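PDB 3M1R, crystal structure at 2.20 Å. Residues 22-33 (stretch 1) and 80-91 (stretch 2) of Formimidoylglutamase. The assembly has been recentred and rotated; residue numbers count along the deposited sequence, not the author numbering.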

# COMPACT_ATOMS: atom_id res chain seq x y z
N VAL D 22 -8.40 31.90 10.22
CA VAL D 22 -7.16 31.13 10.24
C VAL D 22 -6.10 31.78 9.38
O VAL D 22 -6.39 32.34 8.31
CB VAL D 22 -7.41 29.69 9.74
CG1 VAL D 22 -6.12 28.87 9.71
CG2 VAL D 22 -8.45 29.03 10.61
N THR D 23 -4.86 31.73 9.86
CA THR D 23 -3.72 32.10 9.03
C THR D 23 -2.76 30.93 8.97
O THR D 23 -2.11 30.62 9.96
CB THR D 23 -2.94 33.30 9.57
OG1 THR D 23 -3.78 34.46 9.56
CG2 THR D 23 -1.74 33.54 8.67
N LYS D 24 -2.68 30.31 7.79
CA LYS D 24 -1.79 29.19 7.55
C LYS D 24 -0.60 29.69 6.75
O LYS D 24 -0.65 30.80 6.21
CB LYS D 24 -2.53 28.09 6.79
CG LYS D 24 -3.69 27.53 7.59
CD LYS D 24 -4.37 26.38 6.88
CE LYS D 24 -4.89 26.82 5.51
NZ LYS D 24 -5.43 25.66 4.71
N MSE D 25 0.46 28.89 6.67
CA MSE D 25 1.65 29.32 5.96
C MSE D 25 1.30 29.65 4.51
O MSE D 25 1.91 30.53 3.90
CB MSE D 25 2.75 28.26 6.05
CG MSE D 25 3.39 28.17 7.43
SE MSE D 25 4.25 29.86 8.00
CE MSE D 25 5.81 29.78 6.81
N SER D 26 0.31 28.96 3.96
CA SER D 26 -0.11 29.23 2.59
C SER D 26 -0.57 30.68 2.39
O SER D 26 -0.53 31.18 1.27
CB SER D 26 -1.24 28.30 2.19
OG SER D 26 -2.18 28.21 3.23
N ASP D 27 -1.01 31.33 3.46
CA ASP D 27 -1.48 32.70 3.36
C ASP D 27 -0.30 33.67 3.39
O ASP D 27 -0.47 34.85 3.12
CB ASP D 27 -2.45 33.02 4.50
CG ASP D 27 -3.66 32.10 4.52
OD1 ASP D 27 -4.27 31.89 3.44
OD2 ASP D 27 -4.01 31.58 5.60
N LEU D 28 0.89 33.16 3.71
CA LEU D 28 2.05 34.03 3.94
C LEU D 28 3.22 33.78 3.00
O LEU D 28 4.20 34.51 3.01
CB LEU D 28 2.53 33.88 5.38
CG LEU D 28 1.59 34.36 6.48
CD1 LEU D 28 2.01 33.76 7.78
CD2 LEU D 28 1.65 35.87 6.55
N ILE D 29 3.12 32.73 2.19
CA ILE D 29 4.19 32.36 1.28
C ILE D 29 3.84 32.87 -0.11
O ILE D 29 2.77 32.55 -0.64
CB ILE D 29 4.38 30.83 1.23
CG1 ILE D 29 4.97 30.31 2.54
CG2 ILE D 29 5.24 30.42 0.04
CD1 ILE D 29 5.17 28.79 2.56
N ALA D 30 4.73 33.66 -0.69
CA ALA D 30 4.52 34.16 -2.04
C ALA D 30 5.62 33.69 -2.98
O ALA D 30 6.79 33.62 -2.61
CB ALA D 30 4.48 35.67 -2.03
N THR D 31 5.24 33.35 -4.20
CA THR D 31 6.22 33.11 -5.23
C THR D 31 7.12 34.33 -5.30
O THR D 31 6.66 35.46 -5.22
CB THR D 31 5.54 32.88 -6.58
OG1 THR D 31 4.58 31.83 -6.44
CG2 THR D 31 6.56 32.49 -7.62
N TRP D 32 8.42 34.11 -5.42
CA TRP D 32 9.35 35.21 -5.46
C TRP D 32 9.38 35.77 -6.86
O TRP D 32 9.58 35.03 -7.81
CB TRP D 32 10.76 34.73 -5.12
CG TRP D 32 11.75 35.83 -4.98
CD1 TRP D 32 11.61 36.97 -4.24
CD2 TRP D 32 13.06 35.89 -5.57
NE1 TRP D 32 12.74 37.74 -4.35
CE2 TRP D 32 13.64 37.10 -5.15
CE3 TRP D 32 13.78 35.04 -6.41
CZ2 TRP D 32 14.92 37.48 -5.54
CZ3 TRP D 32 15.05 35.42 -6.79
CH2 TRP D 32 15.61 36.63 -6.36
N ASP D 33 9.12 37.06 -6.98
CA ASP D 33 9.54 37.79 -8.15
C ASP D 33 10.86 38.43 -7.70
O ASP D 33 11.24 38.27 -6.55
CB ASP D 33 8.51 38.84 -8.54
CG ASP D 33 8.26 38.88 -10.03
OD1 ASP D 33 7.29 38.25 -10.49
OD2 ASP D 33 9.05 39.54 -10.74
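Stretch 2, residues 80-91: EHVVSELLYDLG

Trp32, just past the end of a short strand, packs against two side chains of stretch 2: CD2 of Leu90 lies over one face of its five-membered ring, 3.7 Å from the centroid and 3.5 Å from Trp32 CG, while the ring turns its edge toward the face of Tyr88. In that edge-to-face pair the centroids of the Trp32 five-membered ring and the Tyr88 ring are 4.8 Å apart, the planes meet at 66°, and Trp32 CD1 comes within 3.5 Å of Tyr88 CG.

Preceding Trp32 in sequence, the two chains run as parallel strands, 29-31 against 87-91, the latter continuing later in the chain. Their axes approach to 4.6 Å and cross at -37°. Three bridges set the register: Ile29 with Leu87, Ala30 with Tyr88 and Thr31 with Asp89, with CA-CA distances of 4.8, 5.1 and 5.0 Å. Bonding alternates as parallel pairing requires. Leu87 N donates to Leu28 O (2.8 Å) and Leu87 O accepts from Ala30 N (3.1 Å); Asp89 N then donates to Ala30 O (2.9 Å) and Asp89 O accepts from Trp32 N (2.9 Å). Leu87 and Asp89 thus use both backbone polar groups on stretch 1, and the ladder runs one residue beyond the bridges at each end of strand 29-31. CA-H...O contacts fill in between, Ile29 CA to Leu87 O at 3.2 Å and Tyr88 CA to Ala30 O at 3.4 Å.

Ile29, Thr31, Leu87 and Asp89 place their side chains on one face of the sheet, where Ile29 CG1 meets Leu87 CD2 at 4.1 Å and Ile29 CG2 meets Asp89 CB at 4.1 Å. Ala30 and Tyr88 share the other face, more loosely, with Ala30 CB 4.4 Å from Tyr88 CD1. Within stretch 2, Asp89 OD1 accepts a 3.2 Å hydrogen bond from Gly91 N, whose backbone angles call for glycine.

Before the strands, stretch 2 passes through a loop from the short strand 80-81, and the contact is made mainly by apolar side chains. The selenomethionine Met25, with all three chi angles m, brings its CE to 3.5 Å from Leu87 CD2 and 4.0 Å from Val83 CG2; Leu28 CD1 lies 4.1 Å from Val83 CB. Farther back the backbones separate, Thr23 CA lying 8.2 Å from His81 CA, yet the CA-to-CB bonds of both residues point toward the partner stretch, and Thr23 CG2 covers a face of the His81 ring, 4.2 Å from its centroid.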

# COMPACT_ATOMS: atom_id res chain seq x y z
N GLU D 80 2.02 35.07 18.39
CA GLU D 80 2.00 35.68 17.08
C GLU D 80 2.48 34.72 15.99
O GLU D 80 3.04 33.66 16.26
CB GLU D 80 2.88 36.93 17.08
CG GLU D 80 4.25 36.69 17.67
CD GLU D 80 5.12 37.93 17.63
OE1 GLU D 80 4.78 38.88 16.90
OE2 GLU D 80 6.15 37.95 18.34
N HIS D 81 2.25 35.11 14.74
CA HIS D 81 2.72 34.32 13.62
C HIS D 81 4.25 34.32 13.54
O HIS D 81 4.91 35.28 13.97
CB HIS D 81 2.09 34.84 12.34
CG HIS D 81 0.59 34.88 12.40
ND1 HIS D 81 -0.16 35.82 11.73
CD2 HIS D 81 -0.28 34.10 13.08
CE1 HIS D 81 -1.44 35.61 11.98
NE2 HIS D 81 -1.54 34.58 12.80
N VAL D 82 4.82 33.23 13.02
CA VAL D 82 6.28 33.11 12.94
C VAL D 82 6.85 33.87 11.76
O VAL D 82 8.04 34.11 11.69
CB VAL D 82 6.75 31.64 12.83
CG1 VAL D 82 6.48 30.89 14.13
CG2 VAL D 82 6.11 30.96 11.62
N VAL D 83 5.98 34.23 10.82
CA VAL D 83 6.36 35.13 9.74
C VAL D 83 5.59 36.43 9.95
O VAL D 83 4.36 36.45 9.95
CB VAL D 83 6.02 34.55 8.37
CG1 VAL D 83 6.17 35.59 7.29
CG2 VAL D 83 6.91 33.36 8.08
N SER D 84 6.32 37.53 10.15
CA SER D 84 5.67 38.81 10.40
C SER D 84 5.08 39.41 9.12
O SER D 84 3.94 39.85 9.11
CB SER D 84 6.63 39.79 11.08
OG SER D 84 7.93 39.70 10.51
N GLU D 85 5.87 39.42 8.06
CA GLU D 85 5.43 39.98 6.79
C GLU D 85 4.99 38.90 5.80
O GLU D 85 3.83 38.52 5.75
CB GLU D 85 6.53 40.86 6.17
CG GLU D 85 7.95 40.33 6.35
CD GLU D 85 8.77 41.16 7.32
OE1 GLU D 85 10.00 40.95 7.40
OE2 GLU D 85 8.18 42.03 8.00
N LEU D 86 5.93 38.43 4.99
CA LEU D 86 5.67 37.32 4.10
C LEU D 86 6.96 36.55 3.92
O LEU D 86 8.04 37.05 4.23
CB LEU D 86 5.14 37.80 2.75
CG LEU D 86 6.01 38.74 1.92
CD1 LEU D 86 7.25 38.03 1.43
CD2 LEU D 86 5.24 39.31 0.72
N LEU D 87 6.85 35.32 3.41
CA LEU D 87 8.01 34.47 3.20
C LEU D 87 8.08 34.13 1.73
O LEU D 87 7.16 33.54 1.19
CB LEU D 87 7.83 33.20 4.01
CG LEU D 87 8.97 32.20 4.11
CD1 LEU D 87 10.11 32.78 4.94
CD2 LEU D 87 8.44 30.91 4.72
N TYR D 88 9.17 34.51 1.07
CA TYR D 88 9.31 34.19 -0.35
C TYR D 88 9.66 32.73 -0.60
O TYR D 88 10.37 32.10 0.17
CB TYR D 88 10.32 35.11 -1.05
CG TYR D 88 9.82 36.52 -1.28
CD1 TYR D 88 8.75 36.77 -2.13
CD2 TYR D 88 10.41 37.59 -0.63
CE1 TYR D 88 8.29 38.06 -2.33
CE2 TYR D 88 9.96 38.88 -0.83
CZ TYR D 88 8.90 39.11 -1.68
OH TYR D 88 8.45 40.40 -1.86
N ASP D 89 9.14 32.21 -1.70
CA ASP D 89 9.57 30.93 -2.23
C ASP D 89 10.35 31.28 -3.48
O ASP D 89 9.78 31.68 -4.49
CB ASP D 89 8.37 30.06 -2.57
CG ASP D 89 8.76 28.64 -2.90
OD1 ASP D 89 9.92 28.40 -3.29
OD2 ASP D 89 7.88 27.75 -2.76
N LEU D 90 11.67 31.14 -3.41
CA LEU D 90 12.53 31.57 -4.50
C LEU D 90 12.39 30.69 -5.74
O LEU D 90 12.70 31.12 -6.86
CB LEU D 90 13.99 31.61 -4.04
CG LEU D 90 14.24 32.41 -2.76
CD1 LEU D 90 15.73 32.66 -2.61
CD2 LEU D 90 13.46 33.72 -2.79
N GLY D 91 11.92 29.46 -5.54
CA GLY D 91 11.83 28.48 -6.60
C GLY D 91 12.66 27.25 -6.30
O GLY D 91 13.04 27.01 -5.16